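Local structure of 450aa long hypothetical fmu protein (Pyrococcus horikoshii, 2YXL) at residues K13-I18 with S104-N109; E20-G25 with L90-D95; H42-A47 with R51-I56; F57-K62 with A97-P102. The protein probably transfers a methyl group from S-adenosyl-L-methionine to the C5 position of cytosine in RNA. All coordinates share one frame; numbering follows the deposited sequence.

Contact 1. Residues K13-I18 with S104-N109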
# COMPACT_ATOMS: atom_id res chain seq x y z
N LYS A 13 -24.60 10.94 -8.44
CA LYS A 13 -24.06 9.63 -8.06
C LYS A 13 -22.54 9.68 -7.87
O LYS A 13 -21.98 8.92 -7.08
CB LYS A 13 -24.46 8.54 -9.06
CG LYS A 13 -23.80 8.63 -10.43
CD LYS A 13 -24.15 7.41 -11.28
CE LYS A 13 -23.53 7.51 -12.67
NZ LYS A 13 -24.08 6.48 -13.60
N GLY A 14 -21.89 10.58 -8.61
CA GLY A 14 -20.45 10.79 -8.51
C GLY A 14 -20.07 11.48 -7.21
O GLY A 14 -19.06 11.14 -6.60
N ILE A 15 -20.90 12.44 -6.79
CA ILE A 15 -20.69 13.16 -5.53
C ILE A 15 -20.83 12.21 -4.34
O ILE A 15 -20.02 12.25 -3.42
CB ILE A 15 -21.66 14.37 -5.39
CG1 ILE A 15 -21.27 15.49 -6.37
CG2 ILE A 15 -21.71 14.89 -3.95
CD1 ILE A 15 -19.90 16.14 -6.11
N ARG A 16 -21.84 11.35 -4.38
CA ARG A 16 -22.06 10.37 -3.32
C ARG A 16 -20.96 9.32 -3.33
O ARG A 16 -20.64 8.73 -2.29
CB ARG A 16 -23.43 9.71 -3.46
CG ARG A 16 -24.62 10.65 -3.29
CD ARG A 16 -25.94 9.91 -3.31
NE ARG A 16 -26.26 9.41 -4.65
CZ ARG A 16 -27.11 9.99 -5.48
NH1 ARG A 16 -27.77 11.09 -5.14
NH2 ARG A 16 -27.31 9.45 -6.68
N ALA A 17 -20.36 9.11 -4.50
CA ALA A 17 -19.32 8.10 -4.69
C ALA A 17 -18.01 8.41 -3.96
O ALA A 17 -17.50 7.56 -3.22
CB ALA A 17 -19.08 7.84 -6.18
N ILE A 18 -17.44 9.60 -4.17
CA ILE A 18 -16.17 9.94 -3.52
C ILE A 18 -16.33 10.13 -2.02
O ILE A 18 -15.43 9.80 -1.27
CB ILE A 18 -15.45 11.22 -4.07
CG1 ILE A 18 -16.29 11.96 -5.10
CG2 ILE A 18 -14.03 10.89 -4.53
CD1 ILE A 18 -17.16 13.02 -4.50
N SER A 104 -20.65 25.17 -11.91
CA SER A 104 -21.81 25.54 -11.09
C SER A 104 -22.72 24.37 -10.72
O SER A 104 -23.29 24.35 -9.62
CB SER A 104 -22.63 26.63 -11.78
OG SER A 104 -22.05 27.90 -11.57
N GLN A 105 -22.87 23.41 -11.63
CA GLN A 105 -23.67 22.21 -11.38
C GLN A 105 -23.05 21.34 -10.28
O GLN A 105 -23.77 20.82 -9.42
CB GLN A 105 -23.87 21.41 -12.67
CG GLN A 105 -24.92 20.30 -12.56
CD GLN A 105 -26.32 20.82 -12.26
OE1 GLN A 105 -26.77 21.81 -12.85
NE2 GLN A 105 -27.01 20.16 -11.34
N THR A 106 -21.73 21.18 -10.32
CA THR A 106 -21.00 20.41 -9.32
C THR A 106 -21.13 21.03 -7.93
O THR A 106 -21.37 20.31 -6.95
CB THR A 106 -19.50 20.26 -9.70
OG1 THR A 106 -19.40 19.62 -10.97
CG2 THR A 106 -18.75 19.43 -8.67
N ILE A 107 -21.01 22.35 -7.85
CA ILE A 107 -21.15 23.05 -6.56
C ILE A 107 -22.60 22.98 -6.08
O ILE A 107 -22.86 22.94 -4.88
CB ILE A 107 -20.57 24.52 -6.58
CG1 ILE A 107 -21.65 25.59 -6.38
CG2 ILE A 107 -19.72 24.80 -7.82
CD1 ILE A 107 -21.71 26.12 -4.96
N LYS A 108 -23.54 22.93 -7.03
CA LYS A 108 -24.96 22.72 -6.73
C LYS A 108 -25.20 21.32 -6.17
O LYS A 108 -25.94 21.15 -5.21
CB LYS A 108 -25.81 22.96 -7.98
CG LYS A 108 -27.31 22.79 -7.78
CD LYS A 108 -28.04 22.56 -9.10
CE LYS A 108 -28.28 23.85 -9.86
NZ LYS A 108 -29.30 24.69 -9.19
N ASN A 109 -24.57 20.32 -6.79
CA ASN A 109 -24.68 18.93 -6.34
C ASN A 109 -24.03 18.71 -4.97
O ASN A 109 -24.51 17.91 -4.17
CB ASN A 109 -24.10 17.97 -7.39
CG ASN A 109 -24.98 17.85 -8.64
OD1 ASN A 109 -24.54 17.32 -9.66
ND2 ASN A 109 -26.21 18.34 -8.56

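Contact 2. Residues E20-G25 with L90-D95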
# COMPACT_ATOMS: atom_id res chain seq x y z
N GLU A 20 -18.44 8.49 -0.08
CA GLU A 20 -18.45 7.13 0.46
C GLU A 20 -17.06 6.47 0.37
O GLU A 20 -16.67 5.74 1.28
CB GLU A 20 -19.53 6.27 -0.20
CG GLU A 20 -19.57 4.81 0.29
CD GLU A 20 -20.97 4.31 0.65
OE1 GLU A 20 -21.05 3.35 1.45
OE2 GLU A 20 -21.97 4.86 0.15
N ALA A 21 -16.33 6.75 -0.70
CA ALA A 21 -14.98 6.20 -0.86
C ALA A 21 -14.01 6.77 0.17
O ALA A 21 -13.19 6.04 0.73
CB ALA A 21 -14.46 6.44 -2.28
N ILE A 22 -14.12 8.07 0.42
CA ILE A 22 -13.28 8.76 1.40
C ILE A 22 -13.66 8.32 2.82
O ILE A 22 -12.78 8.11 3.66
CB ILE A 22 -13.35 10.30 1.22
CG1 ILE A 22 -12.73 10.73 -0.12
CG2 ILE A 22 -12.68 11.03 2.38
CD1 ILE A 22 -11.27 10.33 -0.33
N ARG A 23 -14.96 8.15 3.07
CA ARG A 23 -15.43 7.66 4.36
C ARG A 23 -14.97 6.23 4.61
O ARG A 23 -14.43 5.93 5.67
CB ARG A 23 -16.96 7.76 4.46
CG ARG A 23 -17.53 7.44 5.85
CD ARG A 23 -17.69 5.93 6.06
NE ARG A 23 -17.98 5.59 7.45
CZ ARG A 23 -17.07 5.46 8.41
NH1 ARG A 23 -15.77 5.63 8.15
NH2 ARG A 23 -17.45 5.15 9.64
N LEU A 24 -15.18 5.35 3.63
CA LEU A 24 -14.81 3.94 3.78
C LEU A 24 -13.30 3.74 3.78
O LEU A 24 -12.80 2.78 4.37
CB LEU A 24 -15.47 3.07 2.71
CG LEU A 24 -16.99 2.86 2.76
CD1 LEU A 24 -17.41 2.00 1.58
CD2 LEU A 24 -17.46 2.23 4.06
N GLY A 25 -12.58 4.65 3.13
CA GLY A 25 -11.12 4.61 3.08
C GLY A 25 -10.47 4.77 4.44
O GLY A 25 -9.29 4.45 4.62
N LEU A 90 -16.64 17.06 4.13
CA LEU A 90 -15.85 18.28 4.25
C LEU A 90 -14.53 18.17 3.48
O LEU A 90 -14.12 19.12 2.81
CB LEU A 90 -15.62 18.64 5.72
CG LEU A 90 -16.81 19.16 6.54
CD1 LEU A 90 -16.42 19.33 7.99
CD2 LEU A 90 -17.36 20.48 5.98
N ARG A 91 -13.88 17.01 3.57
CA ARG A 91 -12.64 16.75 2.84
C ARG A 91 -12.84 16.83 1.32
O ARG A 91 -12.05 17.44 0.61
CB ARG A 91 -12.04 15.40 3.24
CG ARG A 91 -11.36 15.40 4.60
CD ARG A 91 -11.03 13.99 5.07
NE ARG A 91 -10.15 14.03 6.24
CZ ARG A 91 -9.76 12.97 6.95
NH1 ARG A 91 -10.17 11.75 6.63
NH2 ARG A 91 -8.95 13.13 7.98
N VAL A 92 -13.92 16.20 0.86
CA VAL A 92 -14.28 16.21 -0.55
C VAL A 92 -14.54 17.64 -1.04
O VAL A 92 -14.03 18.05 -2.10
CB VAL A 92 -15.51 15.30 -0.80
CG1 VAL A 92 -16.14 15.56 -2.16
CG2 VAL A 92 -15.12 13.83 -0.65
N ALA A 93 -15.31 18.40 -0.27
CA ALA A 93 -15.68 19.77 -0.64
C ALA A 93 -14.49 20.73 -0.66
O ALA A 93 -14.35 21.53 -1.58
CB ALA A 93 -16.79 20.30 0.27
N VAL A 94 -13.64 20.64 0.36
CA VAL A 94 -12.44 21.48 0.46
C VAL A 94 -11.47 21.20 -0.69
O VAL A 94 -10.93 22.13 -1.29
CB VAL A 94 -11.74 21.34 1.84
CG1 VAL A 94 -10.34 21.97 1.83
CG2 VAL A 94 -12.60 21.98 2.94
N ASP A 95 -11.28 19.92 -1.00
CA ASP A 95 -10.41 19.52 -2.10
C ASP A 95 -10.93 19.99 -3.46
O ASP A 95 -10.16 20.46 -4.31
CB ASP A 95 -10.23 18.00 -2.12
CG ASP A 95 -9.16 17.55 -3.08
OD1 ASP A 95 -9.51 16.89 -4.08
OD2 ASP A 95 -7.98 17.87 -2.84
O HOH W 1 -12.62 10.70 5.76

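Contact 3. Residues H42-A47 with R51-I56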
# COMPACT_ATOMS: atom_id res chain seq x y z
N HIS A 42 -22.39 2.86 -6.03
CA HIS A 42 -23.03 4.04 -6.61
C HIS A 42 -23.07 4.04 -8.14
O HIS A 42 -23.39 5.06 -8.76
CB HIS A 42 -22.38 5.32 -6.09
CG HIS A 42 -22.81 5.67 -4.70
ND1 HIS A 42 -22.04 5.40 -3.59
CD2 HIS A 42 -23.94 6.26 -4.24
CE1 HIS A 42 -22.67 5.81 -2.51
NE2 HIS A 42 -23.82 6.34 -2.87
N ASP A 43 -22.76 2.89 -8.74
CA ASP A 43 -22.84 2.67 -10.18
C ASP A 43 -21.99 3.64 -11.03
O ASP A 43 -22.52 4.35 -11.88
CB ASP A 43 -24.30 2.65 -10.65
CG ASP A 43 -24.99 1.33 -10.36
OD1 ASP A 43 -25.83 1.29 -9.43
OD2 ASP A 43 -24.69 0.33 -11.05
N VAL A 44 -20.69 3.65 -10.78
CA VAL A 44 -19.76 4.42 -11.60
C VAL A 44 -19.27 3.52 -12.73
O VAL A 44 -18.22 2.87 -12.62
CB VAL A 44 -18.58 5.00 -10.77
CG1 VAL A 44 -17.74 5.94 -11.62
CG2 VAL A 44 -19.09 5.72 -9.53
N GLU A 45 -20.06 3.46 -13.80
CA GLU A 45 -19.77 2.60 -14.94
C GLU A 45 -18.85 3.30 -15.93
O GLU A 45 -17.95 2.68 -16.50
CB GLU A 45 -21.07 2.18 -15.64
CG GLU A 45 -22.12 1.53 -14.73
CD GLU A 45 -23.44 1.26 -15.45
OE1 GLU A 45 -24.50 1.68 -14.93
OE2 GLU A 45 -23.42 0.64 -16.54
N GLU A 46 -19.09 4.60 -16.14
CA GLU A 46 -18.35 5.42 -17.09
C GLU A 46 -16.87 5.52 -16.71
O GLU A 46 -16.54 5.79 -15.56
CB GLU A 46 -18.97 6.82 -17.17
CG GLU A 46 -18.18 7.85 -17.98
CD GLU A 46 -18.72 9.27 -17.84
OE1 GLU A 46 -19.42 9.56 -16.84
OE2 GLU A 46 -18.42 10.10 -18.72
N ALA A 47 -16.01 5.30 -17.70
CA ALA A 47 -14.56 5.36 -17.51
C ALA A 47 -14.07 6.78 -17.26
O ALA A 47 -13.10 6.98 -16.52
CB ALA A 47 -13.84 4.75 -18.72
N ARG A 51 -12.25 7.77 -13.83
CA ARG A 51 -10.94 8.42 -13.87
C ARG A 51 -10.92 9.70 -13.02
O ARG A 51 -10.06 9.85 -12.14
CB ARG A 51 -10.55 8.73 -15.32
CG ARG A 51 -9.13 9.25 -15.50
CD ARG A 51 -8.76 9.39 -16.97
NE ARG A 51 -8.65 8.11 -17.65
CZ ARG A 51 -9.49 7.67 -18.59
NH1 ARG A 51 -10.52 8.41 -18.98
NH2 ARG A 51 -9.29 6.48 -19.15
N VAL A 52 -11.87 10.59 -13.27
CA VAL A 52 -11.98 11.87 -12.56
C VAL A 52 -12.13 11.67 -11.03
O VAL A 52 -11.43 12.32 -10.25
CB VAL A 52 -13.15 12.73 -13.13
CG1 VAL A 52 -13.57 13.82 -12.17
CG2 VAL A 52 -12.75 13.33 -14.47
N LEU A 53 -13.01 10.77 -10.63
CA LEU A 53 -13.25 10.50 -9.22
C LEU A 53 -12.07 9.80 -8.55
O LEU A 53 -11.80 10.04 -7.37
CB LEU A 53 -14.54 9.70 -9.02
CG LEU A 53 -15.88 10.33 -9.43
CD1 LEU A 53 -17.01 9.42 -9.02
CD2 LEU A 53 -16.07 11.73 -8.85
N THR A 54 -11.38 8.94 -9.30
CA THR A 54 -10.16 8.28 -8.83
C THR A 54 -9.05 9.30 -8.60
O THR A 54 -8.35 9.24 -7.58
CB THR A 54 -9.70 7.18 -9.82
OG1 THR A 54 -10.69 6.15 -9.88
CG2 THR A 54 -8.37 6.55 -9.39
N MET A 55 -8.90 10.22 -9.54
CA MET A 55 -7.94 11.32 -9.42
C MET A 55 -8.21 12.16 -8.16
O MET A 55 -7.28 12.48 -7.42
CB MET A 55 -7.95 12.17 -10.69
CG MET A 55 -7.01 13.37 -10.69
SD MET A 55 -7.69 14.82 -9.85
CE MET A 55 -8.93 15.37 -11.03
N ILE A 56 -9.48 12.50 -7.94
CA ILE A 56 -9.88 13.27 -6.76
C ILE A 56 -9.62 12.47 -5.47
O ILE A 56 -9.10 13.02 -4.49
CB ILE A 56 -11.37 13.73 -6.84
CG1 ILE A 56 -11.54 14.75 -7.98
CG2 ILE A 56 -11.85 14.32 -5.51
CD1 ILE A 56 -12.98 15.12 -8.28

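Contact 4. Residues F57-K62 with A97-P102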
# COMPACT_ATOMS: atom_id res chain seq x y z
N PHE A 57 -9.96 11.18 -5.50
CA PHE A 57 -9.73 10.27 -4.39
C PHE A 57 -8.28 10.33 -3.90
O PHE A 57 -8.04 10.57 -2.71
CB PHE A 57 -10.10 8.83 -4.80
CG PHE A 57 -9.91 7.81 -3.72
CD1 PHE A 57 -8.73 7.05 -3.66
CD2 PHE A 57 -10.89 7.59 -2.76
CE1 PHE A 57 -8.55 6.10 -2.66
CE2 PHE A 57 -10.72 6.63 -1.76
CZ PHE A 57 -9.54 5.89 -1.71
N TYR A 58 -7.33 10.13 -4.81
CA TYR A 58 -5.91 10.17 -4.46
C TYR A 58 -5.39 11.57 -4.12
O TYR A 58 -4.44 11.70 -3.36
CB TYR A 58 -5.05 9.52 -5.55
CG TYR A 58 -5.18 8.01 -5.60
CD1 TYR A 58 -5.67 7.38 -6.75
CD2 TYR A 58 -4.83 7.22 -4.51
CE1 TYR A 58 -5.79 6.00 -6.80
CE2 TYR A 58 -4.95 5.84 -4.55
CZ TYR A 58 -5.43 5.23 -5.70
OH TYR A 58 -5.55 3.86 -5.76
N ASP A 59 -6.01 12.59 -4.69
CA ASP A 59 -5.67 13.97 -4.36
C ASP A 59 -6.02 14.27 -2.90
O ASP A 59 -5.25 14.93 -2.19
CB ASP A 59 -6.38 14.95 -5.30
CG ASP A 59 -5.76 16.33 -5.29
OD1 ASP A 59 -4.55 16.44 -5.55
OD2 ASP A 59 -6.49 17.31 -5.05
N ILE A 60 -7.17 13.77 -2.45
CA ILE A 60 -7.60 13.93 -1.06
C ILE A 60 -6.69 13.13 -0.11
O ILE A 60 -6.22 13.67 0.90
CB ILE A 60 -9.09 13.52 -0.85
CG1 ILE A 60 -10.03 14.45 -1.63
CG2 ILE A 60 -9.46 13.53 0.64
CD1 ILE A 60 -11.44 13.93 -1.82
N MET A 61 -6.43 11.87 -0.45
CA MET A 61 -5.54 11.03 0.35
C MET A 61 -4.16 11.66 0.50
O MET A 61 -3.63 11.74 1.61
CB MET A 61 -5.42 9.62 -0.25
CG MET A 61 -6.71 8.79 -0.20
SD MET A 61 -7.41 8.74 1.46
CE MET A 61 -8.82 7.67 1.23
N LYS A 62 -3.61 12.14 -0.61
CA LYS A 62 -2.29 12.76 -0.66
C LYS A 62 -2.19 14.03 0.20
O LYS A 62 -1.17 14.24 0.86
CB LYS A 62 -1.92 13.05 -2.11
CG LYS A 62 -0.52 13.57 -2.36
CD LYS A 62 -0.11 13.40 -3.83
CE LYS A 62 -1.02 14.18 -4.79
NZ LYS A 62 -0.67 13.91 -6.22
N ALA A 97 -13.10 22.51 -4.00
CA ALA A 97 -13.10 23.98 -4.02
C ALA A 97 -11.71 24.58 -4.20
O ALA A 97 -11.55 25.57 -4.92
CB ALA A 97 -13.75 24.53 -2.76
N LEU A 98 -10.70 24.00 -3.56
CA LEU A 98 -9.35 24.54 -3.60
C LEU A 98 -8.56 24.17 -4.85
O LEU A 98 -7.75 24.96 -5.33
CB LEU A 98 -8.54 24.13 -2.37
CG LEU A 98 -8.90 24.68 -0.98
CD1 LEU A 98 -7.82 24.27 0.02
CD2 LEU A 98 -9.09 26.19 -0.98
N PHE A 99 -8.80 22.97 -5.38
CA PHE A 99 -7.91 22.41 -6.39
C PHE A 99 -8.51 22.10 -7.77
O PHE A 99 -7.81 22.14 -8.77
CB PHE A 99 -7.20 21.16 -5.84
CG PHE A 99 -6.42 21.42 -4.58
CD1 PHE A 99 -5.24 22.15 -4.61
CD2 PHE A 99 -6.86 20.91 -3.37
CE1 PHE A 99 -4.51 22.39 -3.45
CE2 PHE A 99 -6.15 21.14 -2.20
CZ PHE A 99 -4.97 21.88 -2.24
N HIS A 100 -9.80 21.79 -7.82
CA HIS A 100 -10.38 21.22 -9.04
C HIS A 100 -11.36 22.11 -9.81
O HIS A 100 -11.97 21.65 -10.77
CB HIS A 100 -10.98 19.84 -8.75
CG HIS A 100 -10.02 18.90 -8.11
ND1 HIS A 100 -8.88 18.45 -8.74
CD2 HIS A 100 -10.02 18.32 -6.88
CE1 HIS A 100 -8.22 17.64 -7.93
NE2 HIS A 100 -8.89 17.54 -6.80
N ASP A 101 -11.50 23.36 -9.38
CA ASP A 101 -12.32 24.36 -10.08
C ASP A 101 -13.64 23.80 -10.65
O ASP A 101 -13.79 23.65 -11.87
CB ASP A 101 -11.49 25.04 -11.19
CG ASP A 101 -12.16 26.28 -11.77
OD1 ASP A 101 -13.15 26.77 -11.18
OD2 ASP A 101 -11.70 26.77 -12.82
N PRO A 102 -14.60 23.48 -9.76
CA PRO A 102 -15.86 22.85 -10.16
C PRO A 102 -16.78 23.78 -10.95
O PRO A 102 -16.73 25.00 -10.76
CB PRO A 102 -16.52 22.51 -8.82
CG PRO A 102 -15.97 23.52 -7.87
CD PRO A 102 -14.55 23.72 -8.30

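Contact 1. Residues K13-I18 with S104-N109
Ile15 and Asn109 mark the nearest approach of two helical backbones, with their CA atoms 7.1 Å apart, helix 12-24 passing the first turns of helix 104-121. Ile15 carries its side of the contact alone. Its CG1 branch lies beside the backbone N (chi1 -71°), reaching the methylene of Asn109, where CG1 comes within 3.9 Å of CB. The CG2 methyl, turned to the other side of the CB, lies 4.1 Å from the main-chain Asn109 O. One helical turn earlier, the end of the isoleucine meets a second surface: Ile15 CD1 is 4.3 Å from Thr106 CG2. Thr106 divides its branches between two tasks, its methyl serving the packing while OG1 is hydrogen-bonded to the backbone of the N-terminal segment, at Leu8 O and Ile10 N. Ile15 also packs on Leu110 and Ala114 of the same helix, so the row it rests on continues beyond Asn109. This is helix-helix packing within the all-helical N-terminal region, far from the sinefungin pocket. No hydrogen bond or ion pair crosses between the segments; their buried interface rests on dispersion and on the exclusion of water, and depends on shape rather than on directed polar bonds.

Contact 2. Residues E20-G25 with L90-D95
The guanidinium of Arg91, carried past Ile22 with CD 4.3 Å from Ile22 CG2, is held by two carboxylates, NH2 in a salt bridge with Asp68 and NH1 in one with Glu26 just beyond the end of segment 20-25. The setting is the helical bundle of the N-terminal region, reminiscent of the NusB-like domain of bacterial Fmu/RsmB, and here helix 12-24 packs on helix 84-99. A water lies between the two helices, 2.8 Å from Arg91 NH1, which donates to it weakly; its other bond, to Ile22 O, is also weak at 3.3 Å. With two carboxylates on its nitrogens, the buried positive charge is probably well compensated, and these bonds should restrain the guanidinium from turning. The arginine chain runs nearly straight from CB to the guanidinium (chi2 and chi3 both 169°), which brings its CD past Ile22 while the charge ends near Glu26 and Asp68. The apolar half of the contact joins Ile22 to Val92, whose CA atoms are 7.8 Å apart, the nearest pair of the two segments. Both residues aim their CB atoms toward the opposing helix. Phe57 of helix 47-75 and Ala88 also touch Ile22, making it a shared packing residue of three helices. Ile22 CG1, beside the backbone N (chi1 -66°), meets the methyl Val92 CG2 at 4.0 Å.

Contact 3. Residues H42-A47 with R51-I56
Val44 and Leu53 meet through methyls set by their torsions: in Val44, CG1 is anti to the backbone N (chi1 -172°), leaving CG2 on the flank that faces the helix, and in Leu53 CD1 lies at the end of an extended chain (chi2 -174°). Val44 CG2 and Leu53 CD1 touch at 4.3 Å, both residues being buried. Leu53 is further enclosed by Ala17 and Ile18 of helix 12-24 and by Phe39 of helix 32-41. A second, more exposed contact closes the first turn of helix 47-75, where Arg51 N donates to Ala47 O over 2.9 Å, the usual backbone bond between residues four apart. Both belong to a helix-loop-helix connection: helix 32-41 ends, the chain turns through Asp43 with positive phi, and Glu46 occupies the N-cap position from which helix 47-75 starts. The loop thus folds back along the helix it leads into, with Val44 as its buried apolar residue. On the outer side Arg51 bends at chi3 (-68°), and Ala47 O lies over one face of its guanidinium, with NH1 3.8 Å from that oxygen. Arg51 NE has Glu185 as a long, weak ion-pair partner. Asp43 O, at the far end of the loop, accepts a hydrogen bond from Lys13 NZ of helix 12-24.

Contact 4. Residues F57-K62 with A97-P102
Asp59 and His100 form the close part of this contact, their side chains approaching from opposite directions until Asp59 OD2 is 3.0 Å from His100 NE2. The carboxylate and imidazole planes stand 67° apart. Asp59 CB lies at the edge of the imidazole, in its plane, 3.9 Å from His100 NE2, while Phe99 CB covers one ring face over its centre. For Asp59, CG anti to the backbone N (chi1 -162°) carries the carboxylate out to helix 84-99. Its charge is met elsewhere: OD1 forms a salt bridge with Lys63. Asp95 is a close neighbour too, its OD1 taking a weak hydrogen bond from His100 NE2 and its OD2 lying near Asp59 OD2, so that two like charges lie close here. Replacing His100 with an alanine would probably leave Asp95 OD1 without this weak donor and open a gap beside Asp59. The looser side belongs to Phe99, which segment 57-62 covers less than it does His100; its ring meets the carboxylate obliquely, CD2 staying 4.0 Å from Asp59 OD2, and makes a cation-pi contact with Lys63. Beyond it the chain leaves the helix, and exposed Asp101 marks the solvent side. The whole lies where the end of helix 84-99 meets the middle of helix 47-75: Ile60 packs on Ile22 of helix 12-24, Ala97 rests on helix 124-138, and Met55, one turn before Asp59, touches His100.

In the fold
All four contacts lie on one side of the chain's centre, within the helical N-terminal region and away from the annotated sites. Contacts 1 and 2 share helix 12-24 and are buried; they touch through Ile18 and Val92, contact 1 held through carbon-carbon packing without a polar bond, contact 2 adding a paired arginine. Contacts 3 and 4 share helix 47-75 and are only partly buried: one closes a local loop through a backbone bond and two methyls, the other joins distant residues through a carboxylate and an imidazole. Contacts 2 and 4 share helix 84-99, and their polar groups meet at Asp95.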